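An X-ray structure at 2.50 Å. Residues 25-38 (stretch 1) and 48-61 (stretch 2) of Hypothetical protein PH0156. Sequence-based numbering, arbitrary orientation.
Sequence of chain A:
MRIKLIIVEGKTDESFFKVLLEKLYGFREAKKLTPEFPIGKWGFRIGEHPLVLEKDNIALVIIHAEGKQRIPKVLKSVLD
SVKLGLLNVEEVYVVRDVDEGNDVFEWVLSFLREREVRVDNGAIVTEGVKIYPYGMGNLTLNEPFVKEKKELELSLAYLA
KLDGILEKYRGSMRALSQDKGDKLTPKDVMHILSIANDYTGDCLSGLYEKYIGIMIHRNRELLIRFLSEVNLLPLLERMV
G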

ATOM      1  N   TYR A  25      -2.550  20.801 -12.040  1.00 30.87           N
ATOM      2  CA  TYR A  25      -2.746  21.145 -13.449  1.00 30.05           C
ATOM      3  C   TYR A  25      -4.121  20.873 -14.041  1.00 27.89           C
ATOM      4  O   TYR A  25      -4.290  20.972 -15.246  1.00 26.55           O
ATOM      5  CB  TYR A  25      -1.668  20.489 -14.333  1.00 29.17           C
ATOM      6  CG  TYR A  25      -0.276  20.970 -14.018  1.00 27.72           C
ATOM      7  CD1 TYR A  25       0.519  20.287 -13.112  1.00 28.25           C
ATOM      8  CD2 TYR A  25       0.216  22.153 -14.565  1.00 29.04           C
ATOM      9  CE1 TYR A  25       1.769  20.766 -12.749  1.00 30.69           C
ATOM     10  CE2 TYR A  25       1.473  22.649 -14.206  1.00 28.55           C
ATOM     11  CZ  TYR A  25       2.241  21.946 -13.294  1.00 30.91           C
ATOM     12  OH  TYR A  25       3.476  22.414 -12.906  1.00 32.33           O
ATOM     13  N   GLY A  26      -5.094  20.521 -13.206  1.00 28.87           N
ATOM     14  CA  GLY A  26      -6.437  20.289 -13.702  1.00 28.13           C
ATOM     15  C   GLY A  26      -6.700  19.003 -14.458  1.00 29.19           C
ATOM     16  O   GLY A  26      -7.764  18.840 -15.046  1.00 30.21           O
ATOM     17  N   PHE A  27      -5.755  18.079 -14.461  1.00 28.48           N
ATOM     18  CA  PHE A  27      -5.991  16.833 -15.165  1.00 31.82           C
ATOM     19  C   PHE A  27      -6.988  15.961 -14.400  1.00 33.58           C
ATOM     20  O   PHE A  27      -7.019  15.971 -13.168  1.00 32.89           O
ATOM     21  CB  PHE A  27      -4.666  16.098 -15.370  1.00 31.67           C
ATOM     22  CG  PHE A  27      -3.985  16.437 -16.662  1.00 30.63           C
ATOM     23  CD1 PHE A  27      -4.130  15.606 -17.767  1.00 31.18           C
ATOM     24  CD2 PHE A  27      -3.228  17.592 -16.788  1.00 29.13           C
ATOM     25  CE1 PHE A  27      -3.530  15.919 -18.986  1.00 30.52           C
ATOM     26  CE2 PHE A  27      -2.622  17.917 -18.005  1.00 30.24           C
ATOM     27  CZ  PHE A  27      -2.774  17.078 -19.106  1.00 29.60           C
ATOM     28  N   ARG A  28      -7.812  15.218 -15.136  1.00 37.40           N
ATOM     29  CA  ARG A  28      -8.807  14.337 -14.528  1.00 42.09           C
ATOM     30  C   ARG A  28      -8.622  12.884 -14.976  1.00 42.84           C
ATOM     31  O   ARG A  28      -8.193  12.621 -16.097  1.00 41.25           O
ATOM     32  CB  ARG A  28     -10.215  14.816 -14.891  1.00 44.62           C
ATOM     33  CG  ARG A  28     -11.320  14.156 -14.078  1.00 51.52           C
ATOM     34  CD  ARG A  28     -11.066  14.310 -12.573  1.00 54.96           C
ATOM     35  NE  ARG A  28     -10.471  13.120 -11.956  1.00 54.21           N
ATOM     36  CZ  ARG A  28      -9.701  13.151 -10.872  1.00 55.26           C
ATOM     37  NH1 ARG A  28      -9.421  14.312 -10.287  1.00 55.50           N
ATOM     38  NH2 ARG A  28      -9.228  12.021 -10.358  1.00 56.51           N
ATOM     39  N   GLU A  29      -8.944  11.937 -14.101  1.00 46.93           N
ATOM     40  CA  GLU A  29      -8.804  10.523 -14.443  1.00 51.64           C
ATOM     41  C   GLU A  29      -9.862  10.071 -15.450  1.00 54.78           C
ATOM     42  O   GLU A  29     -11.034  10.420 -15.326  1.00 53.32           O
ATOM     43  CB  GLU A  29      -8.889   9.661 -13.179  1.00 50.64           C
ATOM     44  CG  GLU A  29      -8.700   8.167 -13.434  1.00 51.54           C
ATOM     45  CD  GLU A  29      -8.371   7.399 -12.167  1.00 52.30           C
ATOM     46  OE1 GLU A  29      -8.253   6.155 -12.236  1.00 51.76           O
ATOM     47  OE2 GLU A  29      -8.222   8.043 -11.105  1.00 52.53           O
ATOM     48  N   ALA A  30      -9.438   9.294 -16.445  1.00 60.74           N
ATOM     49  CA  ALA A  30     -10.331   8.784 -17.486  1.00 67.60           C
ATOM     50  C   ALA A  30     -11.629   8.236 -16.908  1.00 73.31           C
ATOM     51  O   ALA A  30     -11.639   7.660 -15.821  1.00 74.30           O
ATOM     52  CB  ALA A  30      -9.630   7.703 -18.288  1.00 67.70           C
ATOM     53  N   LYS A  31     -12.719   8.411 -17.650  1.00 79.73           N
ATOM     54  CA  LYS A  31     -14.042   7.953 -17.224  1.00 86.23           C
ATOM     55  C   LYS A  31     -14.068   6.463 -16.879  1.00 90.14           C
ATOM     56  O   LYS A  31     -13.028   5.795 -16.859  1.00 90.98           O
ATOM     57  CB  LYS A  31     -15.070   8.223 -18.329  1.00 86.97           C
ATOM     58  CG  LYS A  31     -15.147   9.667 -18.805  1.00 87.68           C
ATOM     59  CD  LYS A  31     -16.142   9.803 -19.951  1.00 87.76           C
ATOM     60  CE  LYS A  31     -16.217  11.228 -20.476  1.00 87.72           C
ATOM     61  NZ  LYS A  31     -17.139  11.326 -21.642  1.00 87.88           N
ATOM     62  N   LYS A  32     -15.268   5.952 -16.599  1.00 93.98           N
ATOM     63  CA  LYS A  32     -15.452   4.537 -16.289  1.00 97.73           C
ATOM     64  C   LYS A  32     -14.799   3.778 -17.439  1.00100.10           C
ATOM     65  O   LYS A  32     -14.329   2.649 -17.281  1.00100.77           O
ATOM     66  CB  LYS A  32     -16.945   4.183 -16.232  1.00 98.05           C
ATOM     67  CG  LYS A  32     -17.716   4.797 -15.070  1.00 99.27           C
ATOM     68  CD  LYS A  32     -17.341   4.145 -13.747  1.00100.16           C
ATOM     69  CE  LYS A  32     -18.146   4.718 -12.589  1.00100.70           C
ATOM     70  NZ  LYS A  32     -17.916   6.180 -12.413  1.00100.94           N
ATOM     71  N   LEU A  33     -14.778   4.431 -18.600  1.00102.28           N
ATOM     72  CA  LEU A  33     -14.194   3.876 -19.814  1.00103.70           C
ATOM     73  C   LEU A  33     -12.835   3.260 -19.518  1.00104.04           C
ATOM     74  O   LEU A  33     -11.887   3.960 -19.165  1.00103.92           O
ATOM     75  CB  LEU A  33     -14.043   4.974 -20.875  1.00104.14           C
ATOM     76  CG  LEU A  33     -13.420   4.597 -22.224  1.00104.48           C
ATOM     77  CD1 LEU A  33     -14.275   3.550 -22.928  1.00104.21           C
ATOM     78  CD2 LEU A  33     -13.292   5.849 -23.082  1.00104.50           C
ATOM     79  N   THR A  34     -12.758   1.941 -19.655  1.00104.56           N
ATOM     80  CA  THR A  34     -11.519   1.216 -19.417  1.00105.27           C
ATOM     81  C   THR A  34     -11.095   0.549 -20.726  1.00104.93           C
ATOM     82  O   THR A  34     -11.261  -0.663 -20.902  1.00104.79           O
ATOM     83  CB  THR A  34     -11.701   0.139 -18.316  1.00105.72           C
ATOM     84  OG1 THR A  34     -12.238   0.749 -17.136  1.00106.00           O
ATOM     85  CG2 THR A  34     -10.364  -0.507 -17.968  1.00105.88           C
ATOM     86  N   PRO A  35     -10.548   1.342 -21.669  1.00104.60           N
ATOM     87  CA  PRO A  35     -10.096   0.842 -22.974  1.00103.85           C
ATOM     88  C   PRO A  35      -8.923  -0.130 -22.858  1.00102.69           C
ATOM     89  O   PRO A  35      -7.771   0.285 -22.717  1.00102.99           O
ATOM     90  CB  PRO A  35      -9.721   2.124 -23.717  1.00103.89           C
ATOM     91  CG  PRO A  35      -9.213   3.001 -22.616  1.00104.26           C
ATOM     92  CD  PRO A  35     -10.243   2.778 -21.529  1.00104.58           C
ATOM     93  N   GLU A  36      -9.224  -1.426 -22.919  1.00100.77           N
ATOM     94  CA  GLU A  36      -8.202  -2.464 -22.816  1.00 98.14           C
ATOM     95  C   GLU A  36      -7.027  -2.165 -23.751  1.00 95.44           C
ATOM     96  O   GLU A  36      -7.130  -2.334 -24.967  1.00 96.11           O
ATOM     97  CB  GLU A  36      -8.806  -3.832 -23.159  1.00 98.83           C
ATOM     98  CG  GLU A  36     -10.023  -4.229 -22.319  1.00 99.63           C
ATOM     99  CD  GLU A  36      -9.706  -4.400 -20.840  1.00 99.92           C
ATOM    100  OE1 GLU A  36      -9.339  -3.402 -20.185  1.00100.17           O
ATOM    101  OE2 GLU A  36      -9.824  -5.536 -20.334  1.00 99.49           O
ATOM    102  N   PHE A  37      -5.913  -1.715 -23.178  1.00 91.27           N
ATOM    103  CA  PHE A  37      -4.725  -1.398 -23.963  1.00 87.09           C
ATOM    104  C   PHE A  37      -4.182  -2.641 -24.661  1.00 84.70           C
ATOM    105  O   PHE A  37      -3.633  -3.533 -24.017  1.00 83.88           O
ATOM    106  CB  PHE A  37      -3.639  -0.793 -23.065  1.00 85.11           C
ATOM    107  CG  PHE A  37      -3.971   0.579 -22.549  1.00 83.36           C
ATOM    108  CD1 PHE A  37      -4.959   0.758 -21.587  1.00 82.54           C
ATOM    109  CD2 PHE A  37      -3.310   1.699 -23.045  1.00 82.49           C
ATOM    110  CE1 PHE A  37      -5.285   2.032 -21.125  1.00 81.95           C
ATOM    111  CE2 PHE A  37      -3.629   2.976 -22.590  1.00 82.35           C
ATOM    112  CZ  PHE A  37      -4.620   3.143 -21.628  1.00 82.31           C
ATOM    113  N   PRO A  38      -4.328  -2.712 -25.994  1.00 83.28           N
ATOM    114  CA  PRO A  38      -3.843  -3.865 -26.764  1.00 81.88           C
ATOM    115  C   PRO A  38      -2.338  -4.080 -26.634  1.00 80.18           C
ATOM    116  O   PRO A  38      -1.542  -3.332 -27.204  1.00 80.35           O
ATOM    117  CB  PRO A  38      -4.265  -3.527 -28.193  1.00 82.32           C
ATOM    118  CG  PRO A  38      -4.215  -2.027 -28.211  1.00 82.51           C
ATOM    119  CD  PRO A  38      -4.858  -1.669 -26.891  1.00 82.70           C
ATOM    120  N   GLU A  48      -2.697  -5.462 -16.842  1.00 63.71           N
ATOM    121  CA  GLU A  48      -2.270  -4.173 -16.326  1.00 61.48           C
ATOM    122  C   GLU A  48      -3.261  -3.068 -16.661  1.00 59.56           C
ATOM    123  O   GLU A  48      -3.689  -2.929 -17.807  1.00 59.25           O
ATOM    124  CB  GLU A  48      -0.891  -3.807 -16.883  1.00 61.80           C
ATOM    125  CG  GLU A  48      -0.455  -2.394 -16.530  1.00 62.38           C
ATOM    126  CD  GLU A  48       1.038  -2.204 -16.625  1.00 63.00           C
ATOM    127  OE1 GLU A  48       1.600  -2.384 -17.726  1.00 64.27           O
ATOM    128  OE2 GLU A  48       1.650  -1.876 -15.588  1.00 62.86           O
ATOM    129  N   HIS A  49      -3.624  -2.286 -15.650  1.00 56.89           N
ATOM    130  CA  HIS A  49      -4.550  -1.175 -15.838  1.00 54.92           C
ATOM    131  C   HIS A  49      -3.821   0.140 -15.546  1.00 50.45           C
ATOM    132  O   HIS A  49      -3.758   0.598 -14.401  1.00 50.78           O
ATOM    133  CB  HIS A  49      -5.771  -1.337 -14.921  1.00 56.59           C
ATOM    134  CG  HIS A  49      -6.628  -2.518 -15.261  1.00 60.96           C
ATOM    135  ND1 HIS A  49      -6.136  -3.804 -15.325  1.00 62.30           N
ATOM    136  CD2 HIS A  49      -7.948  -2.607 -15.558  1.00 63.17           C
ATOM    137  CE1 HIS A  49      -7.114  -4.634 -15.646  1.00 62.87           C
ATOM    138  NE2 HIS A  49      -8.223  -3.932 -15.793  1.00 62.84           N
ATOM    139  N   PRO A  50      -3.250   0.760 -16.587  1.00 45.30           N
ATOM    140  CA  PRO A  50      -2.530   2.021 -16.407  1.00 42.16           C
ATOM    141  C   PRO A  50      -3.438   3.180 -16.026  1.00 38.80           C
ATOM    142  O   PRO A  50      -4.621   3.198 -16.356  1.00 39.57           O
ATOM    143  CB  PRO A  50      -1.856   2.228 -17.758  1.00 41.95           C
ATOM    144  CG  PRO A  50      -2.824   1.629 -18.707  1.00 44.38           C
ATOM    145  CD  PRO A  50      -3.265   0.358 -18.004  1.00 45.03           C
ATOM    146  N   LEU A  51      -2.876   4.145 -15.314  1.00 34.88           N
ATOM    147  CA  LEU A  51      -3.635   5.311 -14.913  1.00 31.32           C
ATOM    148  C   LEU A  51      -3.702   6.272 -16.101  1.00 30.11           C
ATOM    149  O   LEU A  51      -2.679   6.605 -16.706  1.00 28.91           O
ATOM    150  CB  LEU A  51      -2.954   5.973 -13.721  1.00 29.07           C
ATOM    151  CG  LEU A  51      -3.527   7.288 -13.215  1.00 30.18           C
ATOM    152  CD1 LEU A  51      -4.938   7.101 -12.661  1.00 25.52           C
ATOM    153  CD2 LEU A  51      -2.580   7.823 -12.150  1.00 28.18           C
ATOM    154  N   VAL A  52      -4.916   6.693 -16.444  1.00 28.38           N
ATOM    155  CA  VAL A  52      -5.124   7.614 -17.555  1.00 26.02           C
ATOM    156  C   VAL A  52      -5.684   8.943 -17.063  1.00 27.22           C
ATOM    157  O   VAL A  52      -6.802   9.010 -16.557  1.00 26.49           O
ATOM    158  CB  VAL A  52      -6.096   7.035 -18.601  1.00 24.83           C
ATOM    159  CG1 VAL A  52      -6.246   8.011 -19.768  1.00 26.07           C
ATOM    160  CG2 VAL A  52      -5.589   5.705 -19.106  1.00 22.35           C
ATOM    161  N   LEU A  53      -4.890   9.997 -17.211  1.00 26.98           N
ATOM    162  CA  LEU A  53      -5.293  11.329 -16.798  1.00 28.38           C
ATOM    163  C   LEU A  53      -5.508  12.150 -18.063  1.00 29.41           C
ATOM    164  O   LEU A  53      -4.702  12.081 -18.994  1.00 28.72           O
ATOM    165  CB  LEU A  53      -4.203  11.972 -15.936  1.00 25.94           C
ATOM    166  CG  LEU A  53      -3.740  11.204 -14.698  1.00 28.11           C
ATOM    167  CD1 LEU A  53      -2.795  12.090 -13.885  1.00 25.05           C
ATOM    168  CD2 LEU A  53      -4.945  10.791 -13.843  1.00 26.84           C
ATOM    169  N   GLU A  54      -6.591  12.924 -18.098  1.00 29.72           N
ATOM    170  CA  GLU A  54      -6.894  13.737 -19.273  1.00 30.42           C
ATOM    171  C   GLU A  54      -7.288  15.178 -18.977  1.00 28.86           C
ATOM    172  O   GLU A  54      -7.813  15.483 -17.907  1.00 28.02           O
ATOM    173  CB  GLU A  54      -8.012  13.081 -20.084  1.00 30.61           C
ATOM    174  CG  GLU A  54      -7.658  11.711 -20.615  1.00 35.14           C
ATOM    175  CD  GLU A  54      -8.795  11.071 -21.387  1.00 35.44           C
ATOM    176  OE1 GLU A  54      -8.592   9.973 -21.941  1.00 39.48           O
ATOM    177  OE2 GLU A  54      -9.888  11.668 -21.437  1.00 36.68           O
ATOM    178  N   LYS A  55      -7.026  16.050 -19.950  1.00 28.41           N
ATOM    179  CA  LYS A  55      -7.351  17.471 -19.880  1.00 28.00           C
ATOM    180  C   LYS A  55      -7.226  18.060 -21.280  1.00 29.44           C
ATOM    181  O   LYS A  55      -6.216  17.865 -21.959  1.00 29.80           O
ATOM    182  CB  LYS A  55      -6.404  18.198 -18.933  1.00 30.81           C
ATOM    183  CG  LYS A  55      -6.678  19.684 -18.790  1.00 32.96           C
ATOM    184  CD  LYS A  55      -5.624  20.309 -17.894  1.00 35.77           C
ATOM    185  CE  LYS A  55      -5.726  21.819 -17.865  1.00 37.12           C
ATOM    186  NZ  LYS A  55      -7.082  22.249 -17.472  1.00 37.19           N
ATOM    187  N   ASP A  56      -8.260  18.780 -21.705  1.00 30.70           N
ATOM    188  CA  ASP A  56      -8.288  19.388 -23.028  1.00 30.34           C
ATOM    189  C   ASP A  56      -8.027  18.287 -24.059  1.00 30.57           C
ATOM    190  O   ASP A  56      -8.779  17.315 -24.117  1.00 31.71           O
ATOM    191  CB  ASP A  56      -7.236  20.504 -23.146  1.00 32.59           C
ATOM    192  CG  ASP A  56      -7.486  21.663 -22.180  1.00 34.59           C
ATOM    193  OD1 ASP A  56      -8.606  22.220 -22.187  1.00 34.16           O
ATOM    194  OD2 ASP A  56      -6.557  22.020 -21.411  1.00 37.57           O
ATOM    195  N   ASN A  57      -6.971  18.421 -24.861  1.00 28.81           N
ATOM    196  CA  ASN A  57      -6.672  17.407 -25.869  1.00 27.91           C
ATOM    197  C   ASN A  57      -5.435  16.556 -25.560  1.00 28.15           C
ATOM    198  O   ASN A  57      -4.850  15.936 -26.455  1.00 28.34           O
ATOM    199  CB  ASN A  57      -6.530  18.055 -27.258  1.00 27.06           C
ATOM    200  CG  ASN A  57      -5.215  18.804 -27.445  1.00 27.21           C
ATOM    201  OD1 ASN A  57      -4.936  19.325 -28.534  1.00 27.85           O
ATOM    202  ND2 ASN A  57      -4.406  18.862 -26.398  1.00 28.66           N
ATOM    203  N   ILE A  58      -5.044  16.522 -24.289  1.00 26.68           N
ATOM    204  CA  ILE A  58      -3.890  15.733 -23.870  1.00 26.19           C
ATOM    205  C   ILE A  58      -4.253  14.587 -22.933  1.00 27.10           C
ATOM    206  O   ILE A  58      -4.916  14.788 -21.915  1.00 28.86           O
ATOM    207  CB  ILE A  58      -2.848  16.583 -23.131  1.00 28.08           C
ATOM    208  CG1 ILE A  58      -2.232  17.622 -24.080  1.00 26.77           C
ATOM    209  CG2 ILE A  58      -1.774  15.663 -22.533  1.00 22.96           C
ATOM    210  CD1 ILE A  58      -1.185  18.501 -23.416  1.00 23.81           C
ATOM    211  N   ALA A  59      -3.791  13.390 -23.278  1.00 25.98           N
ATOM    212  CA  ALA A  59      -4.010  12.208 -22.453  1.00 25.68           C
ATOM    213  C   ALA A  59      -2.655  11.738 -21.924  1.00 24.90           C
ATOM    214  O   ALA A  59      -1.719  11.542 -22.693  1.00 25.36           O
ATOM    215  CB  ALA A  59      -4.659  11.097 -23.274  1.00 24.91           C
ATOM    216  N   LEU A  60      -2.547  11.584 -20.608  1.00 24.51           N
ATOM    217  CA  LEU A  60      -1.316  11.106 -19.999  1.00 23.69           C
ATOM    218  C   LEU A  60      -1.546   9.687 -19.505  1.00 23.66           C
ATOM    219  O   LEU A  60      -2.398   9.443 -18.651  1.00 20.48           O
ATOM    220  CB  LEU A  60      -0.909  11.992 -18.823  1.00 22.32           C
ATOM    221  CG  LEU A  60      -0.619  13.447 -19.187  1.00 22.61           C
ATOM    222  CD1 LEU A  60      -0.426  14.253 -17.925  1.00 20.48           C
ATOM    223  CD2 LEU A  60       0.598  13.528 -20.092  1.00 20.08           C
ATOM    224  N   VAL A  61      -0.792   8.749 -20.066  1.00 24.30           N
ATOM    225  CA  VAL A  61      -0.891   7.353 -19.684  1.00 25.25           C
ATOM    226  C   VAL A  61       0.294   7.062 -18.775  1.00 25.78           C
ATOM    227  O   VAL A  61       1.438   7.076 -19.214  1.00 27.25           O
ATOM    228  CB  VAL A  61      -0.841   6.441 -20.926  1.00 25.29           C
ATOM    229  CG1 VAL A  61      -0.942   4.980 -20.503  1.00 25.61           C
ATOM    230  CG2 VAL A  61      -1.993   6.796 -21.874  1.00 23.31           C
TER

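Residues 28-29 form a short antiparallel strand pairing with the first strand of a hairpin, residues 51-55. Arg28 and Glu54 are the hydrogen-bonded pair: Arg28 N donates to Glu54 O at 2.8 Å, and Glu54 N to Arg28 O at 2.6 Å. Both bonds are nearly straight. Ala30 N donates to Val52 O at 2.7 Å and extends the ladder past the short strand. Between these bonds, Glu29 faces Leu53 as a non-hydrogen-bonded pair, with their side chains on the same face of the sheet.

Phe27 is buried and covers the turn end of the hairpin. Its chi1 of -91° lies between wells. CB points sideways, but this torsion brings the ring in toward the hairpin. There the ring is held on opposite faces. Lys55 CB sits 3.5 Å from the centroid of the Phe27 ring, almost on the normal, and Leu60 CD1 lies 3.9 Å from that centroid on the other face. Ile58 O is at the ring edge, 3.4 Å from Phe27 CE1.

Lys55 is t at chi1, chi2 and chi3, then p at chi4. The extended chain runs past the backbone before Phe27, with Lys55 CD 3.0 Å from Tyr25 O. Gly26 has positive phi, and a CB there would clash with Lys55 NZ.

Glu29 is extended, t at chi1 and chi2. It lies along the sheet face, and Glu29 OE1 reaches within 3.5 Å of Leu51 CD1. Ala30 CB points toward the hairpin and lies 3.6 Å from Val52 CB.

Phe37 makes a second aromatic contact. Its CB points toward the hairpin, and chi1 is m. Pro50 CG covers one ring face, 3.5 Å from Phe37 CE1. Val52 CG2 meets the ring edge, 3.7 Å from Phe37 CZ. Residues 31-36 between are poorly ordered and contribute little.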